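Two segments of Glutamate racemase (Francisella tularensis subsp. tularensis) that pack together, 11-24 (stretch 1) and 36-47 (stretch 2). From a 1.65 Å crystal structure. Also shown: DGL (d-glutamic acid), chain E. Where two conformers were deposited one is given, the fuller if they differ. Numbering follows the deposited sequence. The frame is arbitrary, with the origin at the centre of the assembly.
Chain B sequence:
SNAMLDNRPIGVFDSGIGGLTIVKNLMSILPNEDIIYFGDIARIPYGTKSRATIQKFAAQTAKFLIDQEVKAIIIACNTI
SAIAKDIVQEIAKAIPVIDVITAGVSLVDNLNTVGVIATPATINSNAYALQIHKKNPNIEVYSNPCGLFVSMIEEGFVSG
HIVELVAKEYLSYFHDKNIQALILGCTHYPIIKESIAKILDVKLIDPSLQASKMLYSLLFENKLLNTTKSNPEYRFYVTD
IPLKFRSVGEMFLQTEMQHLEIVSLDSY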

# COMPACT_ATOMS: atom_id res chain seq x y z
N GLY B 11 4.99 19.70 -10.18
CA GLY B 11 4.99 18.59 -9.24
C GLY B 11 6.38 18.35 -8.71
O GLY B 11 7.31 18.12 -9.49
N VAL B 12 6.52 18.37 -7.39
CA VAL B 12 7.74 18.00 -6.76
C VAL B 12 7.54 16.61 -6.13
O VAL B 12 6.74 16.43 -5.21
CB VAL B 12 8.19 19.02 -5.65
CG1 VAL B 12 9.43 18.48 -4.93
CG2 VAL B 12 8.39 20.42 -6.23
N PHE B 13 8.29 15.65 -6.69
CA PHE B 13 8.14 14.21 -6.46
C PHE B 13 9.22 13.71 -5.49
O PHE B 13 10.40 13.69 -5.84
CB PHE B 13 8.23 13.58 -7.85
CG PHE B 13 7.87 12.08 -7.96
CD1 PHE B 13 8.09 11.17 -6.94
CD2 PHE B 13 7.34 11.60 -9.14
CE1 PHE B 13 7.78 9.84 -7.13
CE2 PHE B 13 7.06 10.27 -9.34
CZ PHE B 13 7.23 9.40 -8.33
N ASP B 14 8.81 13.36 -4.27
CA ASP B 14 9.76 12.95 -3.24
C ASP B 14 9.38 11.56 -2.75
O ASP B 14 8.23 11.10 -2.88
CB ASP B 14 9.68 13.95 -2.07
CG ASP B 14 10.86 13.91 -1.12
OD1 ASP B 14 11.90 13.24 -1.41
OD2 ASP B 14 10.74 14.59 -0.04
N SER B 15 10.36 10.93 -2.12
CA SER B 15 10.09 9.79 -1.24
C SER B 15 9.48 10.37 0.06
O SER B 15 8.35 10.04 0.44
CB SER B 15 11.38 8.99 -1.00
OG SER B 15 12.45 9.89 -0.72
N GLY B 16 10.21 11.27 0.70
CA GLY B 16 9.62 12.06 1.77
C GLY B 16 10.65 12.89 2.51
O GLY B 16 11.80 12.50 2.66
N ILE B 17 10.15 14.04 3.00
CA ILE B 17 10.87 14.94 3.91
C ILE B 17 12.05 15.76 3.34
O ILE B 17 12.05 17.02 3.44
CB ILE B 17 11.39 14.23 5.21
CG1 ILE B 17 10.20 13.66 5.99
CG2 ILE B 17 12.21 15.21 6.07
CD1 ILE B 17 10.54 12.91 7.21
N GLY B 18 13.05 15.11 2.75
CA GLY B 18 14.21 15.89 2.25
C GLY B 18 13.99 16.66 0.96
O GLY B 18 14.67 17.65 0.66
N GLY B 19 13.06 16.20 0.15
CA GLY B 19 12.71 16.88 -1.11
C GLY B 19 12.06 18.23 -0.93
O GLY B 19 11.84 18.93 -1.91
N LEU B 20 11.69 18.59 0.30
CA LEU B 20 11.09 19.89 0.61
C LEU B 20 12.08 21.02 0.28
O LEU B 20 11.66 22.14 0.02
CB LEU B 20 10.60 19.96 2.06
CG LEU B 20 9.36 19.10 2.30
CD1 LEU B 20 9.14 18.82 3.76
CD2 LEU B 20 8.12 19.84 1.64
N THR B 21 13.37 20.73 0.29
CA THR B 21 14.35 21.72 -0.12
C THR B 21 14.13 22.21 -1.55
O THR B 21 14.36 23.40 -1.83
CB THR B 21 15.77 21.24 0.06
OG1 THR B 21 16.05 21.10 1.46
CG2 THR B 21 16.73 22.22 -0.60
N ILE B 22 13.67 21.32 -2.45
CA ILE B 22 13.40 21.70 -3.86
C ILE B 22 12.24 22.70 -3.90
O ILE B 22 12.22 23.62 -4.73
CB ILE B 22 13.05 20.48 -4.75
CG1 ILE B 22 14.30 19.62 -4.97
CG2 ILE B 22 12.40 20.90 -6.09
CD1 ILE B 22 15.17 20.07 -6.10
N VAL B 23 11.26 22.53 -3.01
CA VAL B 23 10.17 23.48 -2.93
C VAL B 23 10.71 24.88 -2.57
O VAL B 23 10.37 25.89 -3.20
CB VAL B 23 9.08 23.00 -1.93
CG1 VAL B 23 7.96 24.04 -1.83
CG2 VAL B 23 8.51 21.67 -2.43
N LYS B 24 11.57 24.92 -1.55
CA LYS B 24 12.24 26.13 -1.12
C LYS B 24 12.99 26.78 -2.32
O LYS B 24 12.87 27.99 -2.59
CB LYS B 24 13.18 25.80 0.05
CG LYS B 24 14.07 26.97 0.53
CD LYS B 24 15.24 26.48 1.39
CE LYS B 24 16.40 25.89 0.54
NZ LYS B 24 17.58 25.37 1.34
N ILE B 36 2.82 21.49 -6.25
CA ILE B 36 2.28 20.36 -5.52
C ILE B 36 3.49 19.53 -5.10
O ILE B 36 4.22 19.04 -5.95
CB ILE B 36 1.37 19.48 -6.39
CG1 ILE B 36 0.10 20.22 -6.79
CG2 ILE B 36 1.06 18.16 -5.65
CD1 ILE B 36 -0.83 19.42 -7.77
N TYR B 37 3.72 19.43 -3.80
CA TYR B 37 4.71 18.53 -3.24
C TYR B 37 4.01 17.20 -2.87
O TYR B 37 2.93 17.20 -2.24
CB TYR B 37 5.31 19.14 -1.97
CG TYR B 37 6.16 18.15 -1.19
CD1 TYR B 37 7.50 17.96 -1.49
CD2 TYR B 37 5.62 17.42 -0.12
CE1 TYR B 37 8.28 17.03 -0.81
CE2 TYR B 37 6.40 16.48 0.56
CZ TYR B 37 7.71 16.30 0.24
OH TYR B 37 8.49 15.36 0.93
N PHE B 38 4.64 16.09 -3.25
CA PHE B 38 4.18 14.76 -2.82
C PHE B 38 5.22 14.07 -2.01
O PHE B 38 6.35 13.88 -2.48
CB PHE B 38 3.80 13.85 -3.99
CG PHE B 38 2.95 12.66 -3.57
CD1 PHE B 38 1.58 12.71 -3.73
CD2 PHE B 38 3.51 11.57 -2.94
CE1 PHE B 38 0.78 11.68 -3.27
CE2 PHE B 38 2.73 10.52 -2.50
CZ PHE B 38 1.34 10.60 -2.67
N GLY B 39 4.86 13.65 -0.81
CA GLY B 39 5.77 12.83 -0.02
C GLY B 39 5.04 11.58 0.46
O GLY B 39 3.98 11.68 1.09
N ASP B 40 5.63 10.42 0.18
CA ASP B 40 5.10 9.12 0.61
C ASP B 40 5.56 8.81 2.02
O ASP B 40 6.23 7.80 2.29
CB ASP B 40 5.54 8.03 -0.38
CG ASP B 40 4.87 6.71 -0.16
OD1 ASP B 40 3.85 6.62 0.57
OD2 ASP B 40 5.40 5.72 -0.75
N ILE B 41 5.18 9.68 2.94
CA ILE B 41 5.58 9.60 4.37
C ILE B 41 5.22 8.25 5.04
O ILE B 41 5.90 7.80 5.95
CB ILE B 41 5.05 10.82 5.18
CG1 ILE B 41 5.32 12.16 4.47
CG2 ILE B 41 5.71 10.88 6.56
CD1 ILE B 41 6.79 12.39 3.99
N ALA B 42 4.14 7.61 4.58
CA ALA B 42 3.73 6.32 5.14
C ALA B 42 4.76 5.22 4.95
O ALA B 42 4.82 4.29 5.75
CB ALA B 42 2.39 5.88 4.54
N ARG B 43 5.57 5.30 3.88
CA ARG B 43 6.44 4.16 3.50
C ARG B 43 7.93 4.49 3.43
O ARG B 43 8.73 3.62 3.09
CB ARG B 43 5.92 3.54 2.18
CG ARG B 43 4.47 3.23 2.23
CD ARG B 43 3.95 2.49 0.99
NE ARG B 43 4.02 3.31 -0.23
CZ ARG B 43 3.35 3.09 -1.34
NH1 ARG B 43 2.55 2.02 -1.46
NH2 ARG B 43 3.54 3.92 -2.37
N ILE B 44 8.30 5.73 3.77
CA ILE B 44 9.72 6.07 3.94
C ILE B 44 10.36 5.25 5.08
O ILE B 44 9.69 4.85 6.05
CB ILE B 44 9.97 7.58 4.14
CG1 ILE B 44 9.21 8.16 5.35
CG2 ILE B 44 9.69 8.35 2.83
CD1 ILE B 44 9.53 9.67 5.62
N PRO B 45 11.66 4.99 4.99
CA PRO B 45 12.57 5.43 3.93
C PRO B 45 12.51 4.54 2.70
O PRO B 45 12.22 3.34 2.79
CB PRO B 45 13.94 5.29 4.59
CG PRO B 45 13.77 4.12 5.48
CD PRO B 45 12.37 4.23 6.01
N TYR B 46 12.82 5.11 1.54
CA TYR B 46 13.04 4.31 0.35
C TYR B 46 14.50 3.84 0.23
O TYR B 46 14.78 2.90 -0.49
CB TYR B 46 12.72 5.12 -0.89
CG TYR B 46 11.26 5.34 -1.24
CD1 TYR B 46 10.26 5.40 -0.27
CD2 TYR B 46 10.90 5.62 -2.55
CE1 TYR B 46 8.94 5.69 -0.62
CE2 TYR B 46 9.59 5.90 -2.91
CZ TYR B 46 8.61 5.94 -1.94
OH TYR B 46 7.35 6.25 -2.40
N GLY B 47 15.40 4.50 0.94
CA GLY B 47 16.84 4.27 0.75
C GLY B 47 17.32 2.87 1.11
O GLY B 47 18.45 2.49 0.76
N DGL E . 13.95 10.34 1.61
CA DGL E . 15.13 9.41 1.63
C DGL E . 14.69 7.99 1.88
O DGL E . 13.48 7.70 1.71
CB DGL E . 15.92 9.38 0.32
CG DGL E . 16.37 10.75 -0.20
CD DGL E . 17.37 10.70 -1.33
OE1 DGL E . 17.88 9.62 -1.66
OE2 DGL E . 17.68 11.80 -1.88
OXT DGL E . 15.52 7.11 2.19
O HOH W 1 6.85 8.68 -3.77

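The most unusual feature of this contact is a tyrosine used as a buried cross-strand peg. Tyr37 leaves its strand with chi1 in the t well, and its ring reaches toward the loop that follows the neighbouring strand, where Tyr37 OH donates a hydrogen bond to Asp14 OD2 at 2.6 Å. The same carboxylate oxygen, Asp14 OD2, accepts from Gly19 N at 2.8 Å, so one acid ties the tyrosine to the turn running from Ile17 to Leu20. Apolar groups pack on the ring as well: Leu20 CD2 sits over one face, 3.6 Å from the Tyr37 ring centroid and nearly on its normal, while Val12 CG1 lies at the edge, 4.0 Å from Tyr37 CD1.

In the strands, the rule is plain parallel pairing. Val12 N donates to Ile36 O (2.8 Å) and Phe38 N to Val12 O (2.9 Å), both nearly straight; Asp14 N to Phe38 O follows at 3.1 Å and is more bent. Val12 and Tyr37 share one face of the sheet, Phe13 and Phe38 the other.

Glycine makes close approach possible at two points. In the loop, Gly16 CA lies 3.6 Å from Ile41 CD1, and a CB there would clash with that atom and with Ile44 CG2. At Gly39, the last residue of its strand, a CB would run into Tyr37 OH, so the space the hydroxyl needs is kept by a missing side chain. Nearby, Ile17 CD1 meets Ile44 CD1 at 3.7 Å.

The loops then converge on the ligand. Ser15 CB makes a CH-pi contact over the face of the Tyr46 ring, 3.7 Å from its centroid, while Ser15 OG accepts from DGL N at 2.8 Å and Tyr46 N donates to DGL O at 2.7 Å. A water donates to both Asp14 O (2.9 Å) and Tyr46 OH (2.8 Å), joining the two stretches once more.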